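Local structure of cystatin F (Homo sapiens, 2CH9) at residues A[49-55]-A[74-80]. The protein inhibits papain-like cysteine proteases such as papain and cathepsin L, and forms a disulfide-linked homodimer. Sequence-based numbering, arbitrary orientation.
Sequences FLFKESR and EIGRTTC
Strands 49-55 and 74-78 run antiparallel, their short axes 4.2 Å apart and 136° between directions. Gly76 and Lys52 form a hydrogen-bonded pair (Lys52 N to Gly76 O and Gly76 N to Lys52 O, both 2.9 Å); Phe51/Arg77 and Glu53/Ile75 flank it as non-hydrogen-bonded pairs. Arg77 CB lies over one face of the Phe51 ring (chi1 m), 3.9 Å from its centroid, a CH-pi contact. Phe51 also meets Ile75 (p), and both side chains face helix 28-44. Lys52, all-trans, passes Thr78 CG2 at CB (3.5 Å) and extends to the Cys91 carbonyl. Thr78 (p) OG1 donates to Leu50 O (2.7 Å) and accepts from Cys80 N (3.3 Å), an ST turn; Leu50 N reaches Cys80 O at 2.8 Å. Arg55 (t, t, p) NH2 meets Glu74 (m, t) OE2 at 2.7 Å in a salt bridge. Ser54 and Arg55 both face Glu74 (Ser54 N to Glu74 O 2.6 Å, weak Arg55 N to Glu74 O 3.3 Å, Glu74 N to Arg55 O 2.6 Å): a classic bulge in the long hairpin of the cystatin fold, whose sheet wraps around the helix.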
ATOM      1  N   PHE A  49      11.985  27.390  -0.066  1.00 54.61           N
ATOM      2  CA  PHE A  49      12.669  26.724   1.043  1.00 53.84           C
ATOM      3  C   PHE A  49      12.514  25.204   1.011  1.00 53.45           C
ATOM      4  O   PHE A  49      11.540  24.675   0.464  1.00 52.93           O
ATOM      5  CB  PHE A  49      12.167  27.256   2.387  1.00 53.83           C
ATOM      6  CG  PHE A  49      12.477  28.710   2.627  1.00 53.99           C
ATOM      7  CD1 PHE A  49      13.759  29.112   2.989  1.00 53.45           C
ATOM      8  CD2 PHE A  49      11.483  29.674   2.500  1.00 54.02           C
ATOM      9  CE1 PHE A  49      14.051  30.456   3.216  1.00 53.74           C
ATOM     10  CE2 PHE A  49      11.771  31.029   2.726  1.00 54.94           C
ATOM     11  CZ  PHE A  49      13.055  31.416   3.082  1.00 53.50           C
ATOM     12  N   LEU A  50      13.478  24.508   1.607  1.00 52.92           N
ATOM     13  CA  LEU A  50      13.366  23.068   1.800  1.00 52.92           C
ATOM     14  C   LEU A  50      12.427  22.750   2.976  1.00 52.54           C
ATOM     15  O   LEU A  50      12.384  23.476   3.976  1.00 52.47           O
ATOM     16  CB  LEU A  50      14.739  22.430   2.064  1.00 52.67           C
ATOM     17  CG  LEU A  50      15.860  22.432   1.028  1.00 53.19           C
ATOM     18  CD1 LEU A  50      17.131  21.898   1.683  1.00 52.37           C
ATOM     19  CD2 LEU A  50      15.496  21.609  -0.203  1.00 53.95           C
ATOM     20  N   PHE A  51      11.690  21.655   2.852  1.00 52.41           N
ATOM     21  CA  PHE A  51      10.884  21.146   3.954  1.00 52.29           C
ATOM     22  C   PHE A  51      11.631  20.012   4.632  1.00 52.54           C
ATOM     23  O   PHE A  51      12.529  19.426   4.040  1.00 52.52           O
ATOM     24  CB  PHE A  51       9.528  20.670   3.445  1.00 51.90           C
ATOM     25  CG  PHE A  51       8.542  21.782   3.210  1.00 52.22           C
ATOM     26  CD1 PHE A  51       8.777  22.756   2.242  1.00 51.99           C
ATOM     27  CD2 PHE A  51       7.358  21.844   3.946  1.00 52.29           C
ATOM     28  CE1 PHE A  51       7.852  23.788   2.019  1.00 52.08           C
ATOM     29  CE2 PHE A  51       6.429  22.868   3.735  1.00 52.36           C
ATOM     30  CZ  PHE A  51       6.676  23.841   2.768  1.00 52.43           C
ATOM     31  N   LYS A  52      11.244  19.697   5.866  1.00 52.82           N
ATOM     32  CA  LYS A  52      11.864  18.623   6.635  1.00 53.34           C
ATOM     33  C   LYS A  52      10.786  17.880   7.426  1.00 53.91           C
ATOM     34  O   LYS A  52       9.801  18.486   7.886  1.00 54.21           O
ATOM     35  CB  LYS A  52      12.920  19.217   7.577  1.00 53.26           C
ATOM     36  CG  LYS A  52      13.710  18.236   8.437  1.00 53.36           C
ATOM     37  CD  LYS A  52      14.700  18.990   9.312  1.00 53.23           C
ATOM     38  CE  LYS A  52      15.518  18.059  10.175  1.00 53.88           C
ATOM     39  NZ  LYS A  52      16.464  18.810  11.062  1.00 55.07           N
ATOM     40  N   GLU A  53      10.950  16.569   7.575  1.00 54.06           N
ATOM     41  CA  GLU A  53       9.998  15.798   8.370  1.00 53.99           C
ATOM     42  C   GLU A  53       9.986  16.369   9.797  1.00 54.10           C
ATOM     43  O   GLU A  53      11.047  16.623  10.384  1.00 53.34           O
ATOM     44  CB  GLU A  53      10.339  14.303   8.327  1.00 54.12           C
ATOM     45  CG  GLU A  53      11.571  13.854   9.149  1.00 54.58           C
ATOM     46  CD  GLU A  53      12.920  14.163   8.504  1.00 54.55           C
ATOM     47  OE1 GLU A  53      12.995  14.741   7.393  1.00 55.31           O
ATOM     48  OE2 GLU A  53      13.935  13.827   9.136  1.00 56.86           O
ATOM     49  N   SER A  54       8.791  16.620  10.334  1.00 54.17           N
ATOM     50  CA  SER A  54       8.683  17.198  11.673  1.00 54.34           C
ATOM     51  C   SER A  54       8.115  16.233  12.707  1.00 54.49           C
ATOM     52  O   SER A  54       8.418  16.357  13.887  1.00 54.62           O
ATOM     53  CB  SER A  54       7.902  18.522  11.662  1.00 54.38           C
ATOM     54  OG  SER A  54       6.540  18.339  11.312  1.00 54.92           O
ATOM     55  N   ARG A  55       7.298  15.276  12.269  1.00 54.75           N
ATOM     56  CA  ARG A  55       6.677  14.321  13.183  1.00 55.10           C
ATOM     57  C   ARG A  55       6.216  13.095  12.417  1.00 54.93           C
ATOM     58  O   ARG A  55       5.656  13.218  11.342  1.00 55.33           O
ATOM     59  CB  ARG A  55       5.492  14.976  13.916  1.00 55.01           C
ATOM     60  CG  ARG A  55       4.828  14.115  14.973  1.00 57.02           C
ATOM     61  CD  ARG A  55       4.061  14.973  15.994  1.00 59.95           C
ATOM     62  NE  ARG A  55       2.771  15.429  15.476  1.00 62.43           N
ATOM     63  CZ  ARG A  55       1.587  15.144  16.021  1.00 64.64           C
ATOM     64  NH1 ARG A  55       1.508  14.403  17.126  1.00 64.40           N
ATOM     65  NH2 ARG A  55       0.473  15.604  15.460  1.00 65.10           N
ATOM     66  N   GLU A  74       4.354  14.269   9.343  1.00 54.69           N
ATOM     67  CA  GLU A  74       4.181  15.698   9.174  1.00 54.62           C
ATOM     68  C   GLU A  74       5.487  16.306   8.668  1.00 54.31           C
ATOM     69  O   GLU A  74       6.569  15.912   9.101  1.00 54.26           O
ATOM     70  CB  GLU A  74       3.732  16.360  10.477  1.00 54.33           C
ATOM     71  CG  GLU A  74       2.258  16.112  10.811  1.00 57.22           C
ATOM     72  CD  GLU A  74       1.900  16.489  12.235  1.00 60.21           C
ATOM     73  OE1 GLU A  74       2.570  17.372  12.824  1.00 62.33           O
ATOM     74  OE2 GLU A  74       0.935  15.906  12.778  1.00 63.03           O
ATOM     75  N   ILE A  75       5.381  17.243   7.731  1.00 53.70           N
ATOM     76  CA  ILE A  75       6.549  17.955   7.221  1.00 53.25           C
ATOM     77  C   ILE A  75       6.372  19.454   7.415  1.00 53.18           C
ATOM     78  O   ILE A  75       5.247  19.949   7.404  1.00 52.94           O
ATOM     79  CB  ILE A  75       6.834  17.620   5.744  1.00 53.23           C
ATOM     80  CG1 ILE A  75       5.692  18.098   4.834  1.00 53.18           C
ATOM     81  CG2 ILE A  75       7.071  16.107   5.576  1.00 52.44           C
ATOM     82  CD1 ILE A  75       6.042  18.045   3.359  1.00 51.24           C
ATOM     83  N   GLY A  76       7.479  20.164   7.614  1.00 52.57           N
ATOM     84  CA  GLY A  76       7.434  21.596   7.865  1.00 52.39           C
ATOM     85  C   GLY A  76       8.494  22.368   7.106  1.00 52.43           C
ATOM     86  O   GLY A  76       9.585  21.849   6.839  1.00 52.17           O
ATOM     87  N   ARG A  77       8.174  23.615   6.760  1.00 52.33           N
ATOM     88  CA  ARG A  77       9.114  24.470   6.045  1.00 52.24           C
ATOM     89  C   ARG A  77      10.283  24.852   6.951  1.00 52.14           C
ATOM     90  O   ARG A  77      10.080  25.233   8.104  1.00 52.10           O
ATOM     91  CB  ARG A  77       8.418  25.714   5.495  1.00 51.93           C
ATOM     92  CG  ARG A  77       9.320  26.545   4.594  1.00 51.81           C
ATOM     93  CD  ARG A  77       8.672  27.838   4.128  1.00 52.63           C
ATOM     94  NE  ARG A  77       7.770  27.648   2.990  1.00 52.74           N
ATOM     95  CZ  ARG A  77       6.506  28.061   2.951  1.00 55.05           C
ATOM     96  NH1 ARG A  77       5.973  28.707   3.983  1.00 55.42           N
ATOM     97  NH2 ARG A  77       5.769  27.842   1.868  1.00 54.87           N
ATOM     98  N   THR A  78      11.504  24.715   6.431  1.00 52.48           N
ATOM     99  CA  THR A  78      12.714  25.123   7.146  1.00 52.50           C
ATOM    100  C   THR A  78      13.209  26.487   6.656  1.00 52.64           C
ATOM    101  O   THR A  78      12.645  27.070   5.726  1.00 52.32           O
ATOM    102  CB  THR A  78      13.867  24.096   6.986  1.00 52.64           C
ATOM    103  OG1 THR A  78      14.362  24.132   5.643  1.00 53.58           O
ATOM    104  CG2 THR A  78      13.411  22.693   7.314  1.00 52.05           C
ATOM    105  N   THR A  79      14.277  26.982   7.278  1.00 53.03           N
ATOM    106  CA  THR A  79      14.872  28.265   6.908  1.00 53.29           C
ATOM    107  C   THR A  79      15.994  28.099   5.871  1.00 53.70           C
ATOM    108  O   THR A  79      16.710  29.057   5.563  1.00 53.80           O
ATOM    109  CB  THR A  79      15.448  29.002   8.144  1.00 53.39           C
ATOM    110  OG1 THR A  79      16.465  28.194   8.747  1.00 53.14           O
ATOM    111  CG2 THR A  79      14.361  29.295   9.170  1.00 53.04           C
ATOM    112  N   CYS A  80      16.150  26.882   5.351  1.00 53.61           N
ATOM    113  CA  CYS A  80      17.169  26.591   4.354  1.00 53.45           C
ATOM    114  C   CYS A  80      16.592  26.709   2.974  1.00 52.63           C
ATOM    115  O   CYS A  80      15.609  26.056   2.651  1.00 51.92           O
ATOM    116  CB  CYS A  80      17.682  25.170   4.496  1.00 53.79           C
ATOM    117  SG  CYS A  80      18.792  24.824   5.850  1.00 56.96           S
TER